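PDB 7LUU: subclass B3 metallo-beta-lactamase from Sphingobium indicum, which probably hydrolyses beta-lactam antibiotics with the help of two zinc ions held in its active site. Local coordinates for residues F236-P239 and S240-P243; H157-D161 and P162-Y166. All coordinates share one frame; numbering follows the deposited sequence.

Interaction 1: F236-P239 and S240-P243; sequences FTAP and SSAP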
# COMPACT_ATOMS: atom_id res chain seq x y z
N PHE A 236 6.01 10.26 -19.00
CA PHE A 236 7.15 9.73 -18.24
C PHE A 236 8.48 10.05 -18.88
O PHE A 236 9.51 10.02 -18.18
CB PHE A 236 7.01 8.20 -18.11
CG PHE A 236 5.93 7.76 -17.12
CD1 PHE A 236 4.61 7.54 -17.59
CD2 PHE A 236 6.24 7.51 -15.79
CE1 PHE A 236 3.60 7.08 -16.68
CE2 PHE A 236 5.24 7.10 -14.86
CZ PHE A 236 3.95 6.87 -15.32
N THR A 237 8.49 10.32 -20.21
CA THR A 237 9.72 10.67 -20.91
C THR A 237 10.07 12.16 -20.83
O THR A 237 11.12 12.56 -21.37
CB THR A 237 9.65 10.24 -22.39
OG1 THR A 237 8.50 10.81 -23.02
CG2 THR A 237 9.58 8.71 -22.47
N ALA A 238 9.25 12.99 -20.16
CA ALA A 238 9.58 14.40 -20.05
C ALA A 238 10.75 14.57 -19.09
O ALA A 238 10.86 13.84 -18.11
CB ALA A 238 8.38 15.20 -19.58
N PRO A 239 11.64 15.54 -19.32
CA PRO A 239 12.71 15.75 -18.34
C PRO A 239 12.20 15.98 -16.93
O PRO A 239 12.84 15.50 -15.97
CB PRO A 239 13.45 16.97 -18.90
CG PRO A 239 13.27 16.82 -20.41
CD PRO A 239 11.87 16.28 -20.59
N SER A 240 11.07 16.68 -16.77
CA SER A 240 10.54 16.92 -15.42
C SER A 240 10.05 15.65 -14.73
O SER A 240 9.89 15.66 -13.49
CB SER A 240 9.37 17.92 -15.48
OG SER A 240 8.39 17.43 -16.34
N SER A 241 9.86 14.55 -15.47
CA SER A 241 9.48 13.26 -14.91
C SER A 241 10.66 12.40 -14.48
O SER A 241 10.44 11.25 -14.10
CB SER A 241 8.65 12.44 -15.91
OG SER A 241 7.48 13.19 -16.16
N ALA A 242 11.88 12.90 -14.65
CA ALA A 242 13.04 12.03 -14.40
C ALA A 242 13.07 11.49 -12.98
O ALA A 242 13.45 10.31 -12.81
CB ALA A 242 14.34 12.78 -14.75
N PRO A 243 12.68 12.25 -11.93
CA PRO A 243 12.63 11.64 -10.58
C PRO A 243 11.73 10.44 -10.50
O PRO A 243 12.06 9.52 -9.73
CB PRO A 243 12.15 12.79 -9.68
CG PRO A 243 12.64 14.05 -10.44
CD PRO A 243 12.40 13.69 -11.90

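Interaction 2: H157-D161 and P162-Y166; sequences HAKDD and PQFDY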
# COMPACT_ATOMS: atom_id res chain seq x y z
N HIS A 157 -3.93 14.96 -5.06
CA HIS A 157 -2.70 14.66 -5.82
C HIS A 157 -1.65 15.75 -5.71
O HIS A 157 -1.94 16.95 -5.92
CB HIS A 157 -3.01 14.51 -7.35
CG HIS A 157 -3.92 13.35 -7.69
ND1 HIS A 157 -3.49 12.04 -7.71
CD2 HIS A 157 -5.23 13.32 -8.01
CE1 HIS A 157 -4.49 11.25 -8.09
NE2 HIS A 157 -5.56 12.00 -8.28
N ALA A 158 -0.38 15.33 -5.52
CA ALA A 158 0.74 16.25 -5.61
C ALA A 158 1.00 16.64 -7.07
O ALA A 158 0.66 15.92 -8.00
CB ALA A 158 1.98 15.58 -5.04
N LYS A 159 1.68 17.80 -7.24
CA LYS A 159 1.91 18.30 -8.60
C LYS A 159 2.75 17.35 -9.45
O LYS A 159 2.57 17.33 -10.69
CB LYS A 159 2.57 19.68 -8.54
CG LYS A 159 1.53 20.78 -8.11
CD LYS A 159 2.19 22.14 -8.00
CE LYS A 159 1.24 23.16 -7.39
NZ LYS A 159 1.84 24.52 -7.50
N ASP A 160 3.69 16.60 -8.85
CA ASP A 160 4.50 15.67 -9.63
C ASP A 160 3.93 14.27 -9.69
O ASP A 160 4.61 13.37 -10.17
CB ASP A 160 5.96 15.60 -9.13
CG ASP A 160 6.12 15.08 -7.71
OD1 ASP A 160 5.11 14.68 -7.02
OD2 ASP A 160 7.30 15.06 -7.26
N ASP A 161 2.71 14.05 -9.20
CA ASP A 161 2.08 12.75 -9.32
C ASP A 161 1.69 12.54 -10.76
O ASP A 161 1.09 13.45 -11.36
CB ASP A 161 0.86 12.77 -8.39
CG ASP A 161 0.11 11.46 -8.31
OD1 ASP A 161 0.09 10.67 -9.25
OD2 ASP A 161 -0.50 11.27 -7.24
N PRO A 162 2.03 11.39 -11.37
CA PRO A 162 1.60 11.14 -12.77
C PRO A 162 0.10 11.26 -12.95
O PRO A 162 -0.35 11.54 -14.05
CB PRO A 162 2.07 9.69 -13.04
CG PRO A 162 3.33 9.48 -12.15
CD PRO A 162 2.90 10.31 -10.87
N GLN A 163 -0.70 11.08 -11.88
CA GLN A 163 -2.15 11.16 -11.99
C GLN A 163 -2.69 12.50 -11.49
O GLN A 163 -3.90 12.62 -11.29
CB GLN A 163 -2.82 10.00 -11.23
CG GLN A 163 -2.48 8.65 -11.86
CD GLN A 163 -3.14 7.50 -11.17
OE1 GLN A 163 -2.46 6.57 -10.65
NE2 GLN A 163 -4.45 7.52 -11.17
N PHE A 164 -1.84 13.51 -11.36
CA PHE A 164 -2.30 14.85 -10.91
C PHE A 164 -3.53 15.35 -11.69
O PHE A 164 -4.51 15.87 -11.09
CB PHE A 164 -1.13 15.83 -11.03
CG PHE A 164 -1.51 17.23 -10.69
CD1 PHE A 164 -1.74 17.58 -9.36
CD2 PHE A 164 -1.64 18.23 -11.70
CE1 PHE A 164 -2.11 18.89 -9.03
CE2 PHE A 164 -2.01 19.53 -11.35
CZ PHE A 164 -2.22 19.86 -10.02
N ASP A 165 -3.53 15.19 -13.01
CA ASP A 165 -4.61 15.83 -13.79
C ASP A 165 -5.98 15.19 -13.54
O ASP A 165 -7.01 15.73 -13.99
CB ASP A 165 -4.26 15.76 -15.29
CG ASP A 165 -3.21 16.75 -15.69
OD1 ASP A 165 -2.79 17.56 -14.85
OD2 ASP A 165 -2.77 16.71 -16.86
N TYR A 166 -6.04 14.08 -12.83
CA TYR A 166 -7.35 13.49 -12.53
C TYR A 166 -8.06 14.27 -11.46
O TYR A 166 -9.30 14.15 -11.34
CB TYR A 166 -7.23 12.04 -12.04
CG TYR A 166 -7.04 11.06 -13.16
CD1 TYR A 166 -8.07 10.80 -14.07
CD2 TYR A 166 -5.86 10.40 -13.32
CE1 TYR A 166 -7.90 9.88 -15.10
CE2 TYR A 166 -5.68 9.49 -14.34
CZ TYR A 166 -6.69 9.25 -15.23
OH TYR A 166 -6.46 8.34 -16.23

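Interaction 1: F236-P239 and S240-P243
The backbone N-H of Ser241 donates to Ala238 O at 2.9 Å, closing the first of two overlapping turns that lead into helix 242-257. The second follows one residue later, where Ala242 N donates to Pro239 O at 3.1 Å. Both bonds join residues three apart and so make a short 3-10 run. Ala238 itself is still extended, and the chain bends at Pro239, whose ring already restricts phi to a helical value and whose lack of an N-H costs nothing at this place in the turn.

The side chain of Ser241 turns back against the preceding chain. Its CB sits 3.4 Å from Phe236 O and equally close to Ala238 O, packed against both carbonyl oxygens. With OG anti to the carbonyl carbon (chi1 -62°), the hydroxyl lies beside its own backbone N and reaches back to Arg235 O, its main polar partner; a weak bond to Tyr234 OH accompanies it. Ala238 CB lies against this group and its neighbour, 3.9 Å from Ser240 OG and 4.1 Å from Ser241 OG. The Ser240 hydroxyl has a hydrogen bond to a bound glycerol, probably from the crystallisation liquor. On another side of the turn, Ala242 CB rests 3.3 Å from Pro239 O.

Phe236 takes part through its backbone, while its buried ring packs on other parts of the fold, edge-to-face with Tyr234 and against Ile244 and Phe248 of helix 242-257 and Leu298 of helix 282-300. Glu301 ties the start of the loop with both carboxylate oxygens, one bonded to Thr237 OG1 and the other to Phe236 N. The arrangement is that of a 3-10 turn running directly into the N-terminal end of an alpha-helix.

Interaction 2: H157-D161 and P162-Y166
Two consecutive type I beta turns, Ala158 to Asp161 and Asp161 to Phe164, share Asp161 in a loop beside the zinc site. In the second, Phe164 N donates to Asp161 O at 2.9 Å. The carboxylate of the same aspartate folds over this turn: CG is anti to the backbone N (chi1 -176°), which carries OD1 to within 2.8 Å of Gln163 N in a nearly straight bond, the donor approaching from above the carboxylate plane. This is an Asx turn nested on the type I turn. OD2 accepts from His157 ND1 at 3.1 Å; it lies in the imidazole plane, yet ND1 meets the carboxylate from well above its plane. OD2 also accepts from NE2 of the zinc ligand His124. The two oxygens are thus tied by the turn and by two imidazoles.

The His157 ring lies flat against the second turn. Gln163 O, which accepts from Tyr166 N, stands over its centre, 3.4 Å above the plane; this is packing, since no ring N-H points there. Trp170 meets the same imidazole edge-to-face. Farther out, the Phe164 ring takes Lys159 CA over one face in a CH-pi contact, 4.2 Å from the centroid, while His157 O lies at its edge, 3.5 Å from CD1.

The side chain of Gln163 touches the zinc ligands His200 and His124, and its amide binds glycerol through OE1 and NE2. Asp161 probably helps to orient His124, as part of the second shell of the dizinc site of this B3 metallo-beta-lactamase.

Interactions 1 and 2 have centres about 13 Å apart, and both are partly buried. Interaction 2 is nearer the metals: the side chains of Asp161 and Gln163 come to about 3 Å from those of His124 and His200 respectively, whereas that of Phe236 stays about 7 Å from His200. In 157-166 a buried carboxylate joins its own turn to a zinc ligand; His157 binds it, while Phe164 packs on the outer turn. In 236-243 backbone bonds dominate as a helix starts, with Phe236 and Ser241 the buried members. The two loops touch where Phe236 CE2 lies 4.1 Å from Pro162 CG, and Pro162 also has a backbone bond to Ala231, in the loop leading to 236-239.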